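Local atomic coordinates of heme-binding protein A (Haemophilus parasuis 29755, PDB entry 3TPA), a protein that probably binds glutathione as the periplasmic solute-binding component of an ABC-type uptake system. Residues A[36-42]-A[159-165]; A[295-301]-A[374-379]. The protein carries 1 engineered substitution. All coordinates share one frame; numbering follows the deposited sequence.

Contact 1: residues A[36-42]-A[159-165]; sequences SQQVYNR and MDFLSIY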
loop_
_atom_site.group_PDB
_atom_site.type_symbol
_atom_site.label_atom_id
_atom_site.label_comp_id
_atom_site.label_asym_id
_atom_site.label_seq_id
_atom_site.Cartn_x
_atom_site.Cartn_y
_atom_site.Cartn_z
ATOM N N SER A 36 -11.384 9.341 -3.451
ATOM C CA SER A 36 -10.714 9.923 -2.296
ATOM C C SER A 36 -9.609 10.895 -2.692
ATOM O O SER A 36 -9.384 11.898 -2.011
ATOM C CB SER A 36 -10.153 8.811 -1.401
ATOM O OG SER A 36 -9.608 7.776 -2.210
ATOM N N GLN A 37 -8.915 10.594 -3.789
ATOM C CA GLN A 37 -7.715 11.339 -4.139
ATOM C C GLN A 37 -8.037 12.714 -4.690
ATOM O O GLN A 37 -7.213 13.610 -4.588
ATOM C CB GLN A 37 -6.809 10.557 -5.110
ATOM C CG GLN A 37 -6.029 9.398 -4.477
ATOM C CD GLN A 37 -4.884 9.848 -3.571
ATOM O OE1 GLN A 37 -4.038 10.647 -3.962
ATOM N NE2 GLN A 37 -4.850 9.316 -2.360
ATOM N N GLN A 38 -9.225 12.884 -5.267
ATOM C CA GLN A 38 -9.593 14.175 -5.865
ATOM C C GLN A 38 -10.735 14.877 -5.126
ATOM O O GLN A 38 -10.770 16.106 -5.038
ATOM C CB GLN A 38 -10.040 13.992 -7.322
ATOM C CG GLN A 38 -9.255 12.980 -8.164
ATOM C CD GLN A 38 -7.740 13.192 -8.184
ATOM O OE1 GLN A 38 -7.230 14.295 -8.017
ATOM N NE2 GLN A 38 -7.019 12.111 -8.397
ATOM N N VAL A 39 -11.685 14.085 -4.634
ATOM C CA VAL A 39 -12.978 14.591 -4.167
ATOM C C VAL A 39 -13.086 14.750 -2.629
ATOM O O VAL A 39 -13.860 15.573 -2.143
ATOM C CB VAL A 39 -14.107 13.669 -4.669
ATOM C CG1 VAL A 39 -15.478 14.150 -4.185
ATOM C CG2 VAL A 39 -14.063 13.574 -6.211
ATOM N N TYR A 40 -12.309 13.974 -1.877
ATOM C CA TYR A 40 -12.413 13.943 -0.409
ATOM C C TYR A 40 -11.138 14.425 0.297
ATOM O O TYR A 40 -10.112 14.637 -0.344
ATOM C CB TYR A 40 -12.703 12.511 0.052
ATOM C CG TYR A 40 -14.079 11.985 -0.324
ATOM C CD1 TYR A 40 -15.174 12.254 0.476
ATOM C CD2 TYR A 40 -14.276 11.192 -1.453
ATOM C CE1 TYR A 40 -16.431 11.774 0.168
ATOM C CE2 TYR A 40 -15.548 10.699 -1.775
ATOM C CZ TYR A 40 -16.622 11.002 -0.948
ATOM O OH TYR A 40 -17.902 10.544 -1.214
ATOM N N ASN A 41 -11.229 14.583 1.624
ATOM C CA ASN A 41 -10.075 14.791 2.506
ATOM C C ASN A 41 -10.129 13.828 3.654
ATOM O O ASN A 41 -11.171 13.227 3.900
ATOM C CB ASN A 41 -10.061 16.202 3.089
ATOM C CG ASN A 41 -9.661 17.242 2.069
ATOM O OD1 ASN A 41 -10.447 18.114 1.701
ATOM N ND2 ASN A 41 -8.432 17.139 1.589
ATOM N N ARG A 42 -9.006 13.695 4.360
ATOM C CA ARG A 42 -8.927 12.904 5.584
ATOM C C ARG A 42 -8.585 13.826 6.743
ATOM O O ARG A 42 -8.239 14.975 6.530
ATOM C CB ARG A 42 -7.832 11.833 5.457
ATOM C CG ARG A 42 -8.244 10.547 4.729
ATOM C CD ARG A 42 -8.708 10.767 3.288
ATOM N NE ARG A 42 -7.673 11.395 2.477
ATOM C CZ ARG A 42 -7.886 11.880 1.262
ATOM N NH1 ARG A 42 -9.092 11.790 0.736
ATOM N NH2 ARG A 42 -6.904 12.451 0.578
ATOM N N MET A 159 -5.280 7.364 5.460
ATOM C CA MET A 159 -5.553 6.482 4.334
ATOM C C MET A 159 -6.896 6.802 3.704
ATOM O O MET A 159 -7.809 7.317 4.364
ATOM C CB MET A 159 -5.464 5.010 4.782
ATOM C CG MET A 159 -4.060 4.582 5.214
ATOM S SD MET A 159 -4.015 2.870 5.813
ATOM C CE MET A 159 -4.538 1.980 4.352
ATOM N N ASP A 160 -7.001 6.504 2.417
ATOM C CA ASP A 160 -8.178 6.834 1.607
ATOM C C ASP A 160 -9.517 6.364 2.150
ATOM O O ASP A 160 -10.516 7.087 2.029
ATOM C CB ASP A 160 -7.994 6.314 0.188
ATOM C CG ASP A 160 -6.789 6.906 -0.475
ATOM O OD1 ASP A 160 -5.671 6.599 -0.034
ATOM O OD2 ASP A 160 -6.956 7.679 -1.425
ATOM N N PHE A 161 -9.548 5.163 2.732
ATOM C CA PHE A 161 -10.796 4.590 3.248
ATOM C C PHE A 161 -11.400 5.411 4.396
ATOM O O PHE A 161 -12.590 5.290 4.717
ATOM C CB PHE A 161 -10.593 3.118 3.678
ATOM C CG PHE A 161 -9.919 2.923 5.038
ATOM C CD1 PHE A 161 -10.661 2.525 6.150
ATOM C CD2 PHE A 161 -8.547 3.062 5.181
ATOM C CE1 PHE A 161 -10.056 2.297 7.365
ATOM C CE2 PHE A 161 -7.922 2.839 6.415
ATOM C CZ PHE A 161 -8.673 2.458 7.505
ATOM N N LEU A 162 -10.585 6.264 5.001
ATOM C CA LEU A 162 -11.085 7.130 6.080
ATOM C C LEU A 162 -11.366 8.563 5.613
ATOM O O LEU A 162 -11.311 9.510 6.388
ATOM C CB LEU A 162 -10.164 7.061 7.317
ATOM C CG LEU A 162 -10.224 5.683 7.991
ATOM C CD1 LEU A 162 -9.223 5.573 9.155
ATOM C CD2 LEU A 162 -11.648 5.359 8.508
ATOM N N SER A 163 -11.685 8.705 4.330
ATOM C CA SER A 163 -12.169 9.971 3.787
ATOM C C SER A 163 -13.426 10.384 4.527
ATOM O O SER A 163 -14.227 9.535 4.925
ATOM C CB SER A 163 -12.503 9.820 2.310
ATOM O OG SER A 163 -11.327 9.651 1.545
ATOM N N ILE A 164 -13.605 11.687 4.709
ATOM C CA ILE A 164 -14.745 12.172 5.478
ATOM C C ILE A 164 -15.890 12.544 4.542
ATOM O O ILE A 164 -15.745 13.425 3.682
ATOM C CB ILE A 164 -14.351 13.371 6.357
ATOM C CG1 ILE A 164 -13.195 12.998 7.300
ATOM C CG2 ILE A 164 -15.549 13.891 7.141
ATOM C CD1 ILE A 164 -13.471 11.807 8.189
ATOM N N TYR A 165 -17.007 11.834 4.704
ATOM C CA TYR A 165 -18.247 12.080 3.985
ATOM C C TYR A 165 -19.116 13.105 4.720
ATOM O O TYR A 165 -18.859 13.468 5.866
ATOM C CB TYR A 165 -19.063 10.794 3.921
ATOM C CG TYR A 165 -18.472 9.669 3.093
ATOM C CD1 TYR A 165 -19.122 9.210 1.939
ATOM C CD2 TYR A 165 -17.276 9.062 3.460
ATOM C CE1 TYR A 165 -18.586 8.161 1.176
ATOM C CE2 TYR A 165 -16.743 8.030 2.717
ATOM C CZ TYR A 165 -17.397 7.580 1.578
ATOM O OH TYR A 165 -16.841 6.545 0.851
HETATM O O HOH W 1 -13.936 15.024 2.503
#
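D160 OD2 is gripped by S36 OG and Q37 NE2 of segment 36-42. S36 OG lies 2.8 Å from D160 OD2, on the anti lone pair, while Q37 NE2, also 2.8 Å from D160 OD2, uses the syn lone pair; the nearly straight N-H...O angle of 172° shows how well the amide is aimed. Q37 gets there because its chain bends at chi2 (-72°).

A second polar knot forms around S163. R42 NH1 donates to S163 OG at 3.2 Å and to S36 O at 2.8 Å, each partner tilted 19° from the guanidinium plane; it thus ties the start of its own segment to S163 across the contact. S163 OG donates to D160 O, on a lone pair in the carbonyl plane, and S163 N bonds the same oxygen, closing a short 3-10 turn that holds the weak helix 36-39 in the buried interior.

Between the backbones, I164 N meets N41 O at 3.0 Å, and a water bridges N41 N and I164 O. Beside this link, the Y40 ring crosses Y165 obliquely, with Y40 CE1 4.0 Å above the centre of the Y165 ring and I164 O at the edge of the Y40 ring.

Around the contact, S36 OG also bonds F32 O, R42 NE makes a salt bridge with E45, N41 OD1 bonds T189, and Y165 OH bonds S22. L162 and I164 rest on helix 94-105, and I164 also touches strand 53-63.

Contact 2: residues A[295-301]-A[374-379]; sequences ATDKKAI and IIQADW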
loop_
_atom_site.group_PDB
_atom_site.type_symbol
_atom_site.label_atom_id
_atom_site.label_comp_id
_atom_site.label_asym_id
_atom_site.label_seq_id
_atom_site.Cartn_x
_atom_site.Cartn_y
_atom_site.Cartn_z
ATOM N N ALA A 295 23.085 -18.696 -1.885
ATOM C CA ALA A 295 22.898 -19.290 -3.205
ATOM C C ALA A 295 21.689 -18.714 -3.932
ATOM O O ALA A 295 21.136 -19.354 -4.813
ATOM C CB ALA A 295 22.780 -20.801 -3.101
ATOM N N THR A 296 21.273 -17.516 -3.532
ATOM C CA THR A 296 20.177 -16.807 -4.187
ATOM C C THR A 296 20.795 -15.627 -4.934
ATOM O O THR A 296 21.301 -14.684 -4.324
ATOM C CB THR A 296 19.080 -16.331 -3.174
ATOM O OG1 THR A 296 18.551 -17.458 -2.470
ATOM C CG2 THR A 296 17.916 -15.633 -3.892
ATOM N N ASP A 297 20.785 -15.715 -6.264
ATOM C CA ASP A 297 21.367 -14.688 -7.127
ATOM C C ASP A 297 20.330 -13.589 -7.317
ATOM O O ASP A 297 19.546 -13.636 -8.257
ATOM C CB ASP A 297 21.718 -15.298 -8.492
ATOM C CG ASP A 297 22.679 -14.432 -9.298
ATOM O OD1 ASP A 297 22.748 -13.216 -9.047
ATOM O OD2 ASP A 297 23.358 -14.970 -10.202
ATOM N N LYS A 298 20.307 -12.614 -6.411
ATOM C CA LYS A 298 19.262 -11.593 -6.427
ATOM C C LYS A 298 19.362 -10.685 -7.658
ATOM O O LYS A 298 18.350 -10.330 -8.251
ATOM C CB LYS A 298 19.289 -10.753 -5.144
ATOM C CG LYS A 298 19.147 -11.575 -3.837
ATOM C CD LYS A 298 19.204 -10.692 -2.583
ATOM C CE LYS A 298 19.287 -11.538 -1.305
ATOM N NZ LYS A 298 19.146 -10.702 -0.071
ATOM N N LYS A 299 20.579 -10.291 -8.025
ATOM C CA LYS A 299 20.766 -9.438 -9.201
ATOM C C LYS A 299 20.258 -10.126 -10.476
ATOM O O LYS A 299 19.588 -9.500 -11.287
ATOM C CB LYS A 299 22.233 -9.054 -9.380
ATOM C CG LYS A 299 22.502 -8.100 -10.556
ATOM C CD LYS A 299 23.996 -8.043 -10.895
ATOM C CE LYS A 299 24.306 -6.990 -11.957
ATOM N NZ LYS A 299 23.652 -7.253 -13.272
ATOM N N ALA A 300 20.583 -11.410 -10.638
ATOM C CA ALA A 300 20.067 -12.197 -11.770
ATOM C C ALA A 300 18.536 -12.212 -11.784
ATOM O O ALA A 300 17.921 -12.022 -12.813
ATOM C CB ALA A 300 20.597 -13.643 -11.718
ATOM N N ILE A 301 17.930 -12.451 -10.625
ATOM C CA ILE A 301 16.471 -12.506 -10.525
ATOM C C ILE A 301 15.835 -11.186 -10.932
ATOM O O ILE A 301 14.959 -11.140 -11.790
ATOM C CB ILE A 301 16.023 -12.871 -9.091
ATOM C CG1 ILE A 301 16.496 -14.281 -8.763
ATOM C CG2 ILE A 301 14.505 -12.768 -8.939
ATOM C CD1 ILE A 301 16.271 -14.690 -7.321
ATOM N N ILE A 374 15.352 -19.812 -11.682
ATOM C CA ILE A 374 16.718 -19.321 -11.477
ATOM C C ILE A 374 17.267 -19.871 -10.172
ATOM O O ILE A 374 18.393 -20.388 -10.092
ATOM C CB ILE A 374 16.751 -17.777 -11.438
ATOM C CG1 ILE A 374 16.520 -17.213 -12.841
ATOM C CG2 ILE A 374 18.083 -17.261 -10.869
ATOM C CD1 ILE A 374 16.159 -15.769 -12.842
ATOM N N ILE A 375 16.449 -19.778 -9.137
ATOM C CA ILE A 375 16.838 -20.284 -7.826
ATOM C C ILE A 375 17.059 -21.793 -7.857
ATOM O O ILE A 375 18.052 -22.280 -7.350
ATOM C CB ILE A 375 15.796 -19.901 -6.769
ATOM C CG1 ILE A 375 16.011 -18.446 -6.364
ATOM C CG2 ILE A 375 15.915 -20.779 -5.555
ATOM C CD1 ILE A 375 14.748 -17.635 -6.390
ATOM N N GLN A 376 16.137 -22.524 -8.476
ATOM C CA GLN A 376 16.289 -23.970 -8.628
ATOM C C GLN A 376 17.656 -24.361 -9.228
ATOM O O GLN A 376 18.299 -25.298 -8.749
ATOM C CB GLN A 376 15.156 -24.538 -9.486
ATOM C CG GLN A 376 15.297 -26.014 -9.831
ATOM C CD GLN A 376 14.191 -26.487 -10.768
ATOM O OE1 GLN A 376 13.925 -25.864 -11.791
ATOM N NE2 GLN A 376 13.531 -27.579 -10.411
ATOM N N ALA A 377 18.095 -23.638 -10.259
ATOM C CA ALA A 377 19.353 -23.958 -10.959
ATOM C C ALA A 377 20.588 -23.720 -10.107
ATOM O O ALA A 377 21.540 -24.507 -10.148
ATOM C CB ALA A 377 19.472 -23.168 -12.275
ATOM N N ASP A 378 20.592 -22.627 -9.349
ATOM C CA ASP A 378 21.708 -22.348 -8.444
ATOM C C ASP A 378 21.680 -23.287 -7.246
ATOM O O ASP A 378 22.706 -23.843 -6.855
ATOM C CB ASP A 378 21.711 -20.884 -7.996
ATOM C CG ASP A 378 22.159 -19.943 -9.103
ATOM O OD1 ASP A 378 23.025 -20.361 -9.896
ATOM O OD2 ASP A 378 21.647 -18.803 -9.190
ATOM N N TRP A 379 20.506 -23.479 -6.658
ATOM C CA TRP A 379 20.418 -24.392 -5.530
ATOM C C TRP A 379 20.925 -25.793 -5.912
ATOM O O TRP A 379 21.599 -26.451 -5.122
ATOM C CB TRP A 379 18.997 -24.442 -4.960
ATOM C CG TRP A 379 18.599 -23.214 -4.138
ATOM C CD1 TRP A 379 19.309 -22.056 -3.978
ATOM C CD2 TRP A 379 17.403 -23.054 -3.364
ATOM N NE1 TRP A 379 18.619 -21.178 -3.177
ATOM C CE2 TRP A 379 17.446 -21.766 -2.785
ATOM C CE3 TRP A 379 16.290 -23.869 -3.122
ATOM C CZ2 TRP A 379 16.428 -21.279 -1.963
ATOM C CZ3 TRP A 379 15.272 -23.381 -2.318
ATOM C CH2 TRP A 379 15.352 -22.098 -1.741
HETATM O O HOH W 2 19.912 -18.242 -7.301
HETATM O O HOH W 3 22.963 -17.284 -11.049
#
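Water-mediated contacts join A295 and D297 to D378, with no direct hydrogen bond between the two segments. Water 2 donates to A295 O and to D378 OD2, the latter at 2.6 Å, and accepts from D297 N. Water 3 donates to both D297 OD2 and D378 OD2, which lie 4.3 Å apart; two waters therefore converge on D378 OD2, and their protons would be expected to ease the repulsion of the paired carboxylates. D378 OD1 has its own salt bridge, to K381.

Apolar contacts make up a second group. I301 CD1 presses on I375 CD1 at 3.4 Å, tighter than usual for two methyls, and I301 CG1 meets I374 CG2 at 4.0 Å, the isoleucines crossing at a slant. At the other end A295 CB packs 3.8 Å from W379 CD1. The indole is approached at its edge by A295 O and T296 OG1, and one face is covered by I375 CG2, 3.3 Å above the ring centre. W379 NE1 and T296 OG1 both bond L292 O.

Capping is seen in D297, whose CG is anti to the backbone N (chi1 -163°): OD1 accepts from A300 N at 3.2 Å, reached from above the carboxylate plane. D297, centre of an inverse gamma turn, is thus the N-cap of helix 298-306, whose start packs on helix 368-381 beside strands 478-491 and 384-389 of the mixed sheet.

From the N terminus, after strand 9-14, the chain passes through helix 36-39 and returns at 159-165, so contact 1 closes a loop whose 116 intervening residues include the antiparallel sheet of strands 44-46, 53-63, 69-74, 131-136 and 141-146. Only later does it reach 295-301, and contact 2 closes a second, shorter loop of 72 residues at 374-379. The two loops follow in series, neither nesting nor crossing. Contact 1 joins helix 36-39 and the residues after it to the loop between helices 153-156 and 167-175, next to helix 94-105; contact 2 ties helices 298-306 and 368-381 beside the mixed six-stranded sheet. Their centres lie about 43 Å apart, on opposite sides of the chain's centre.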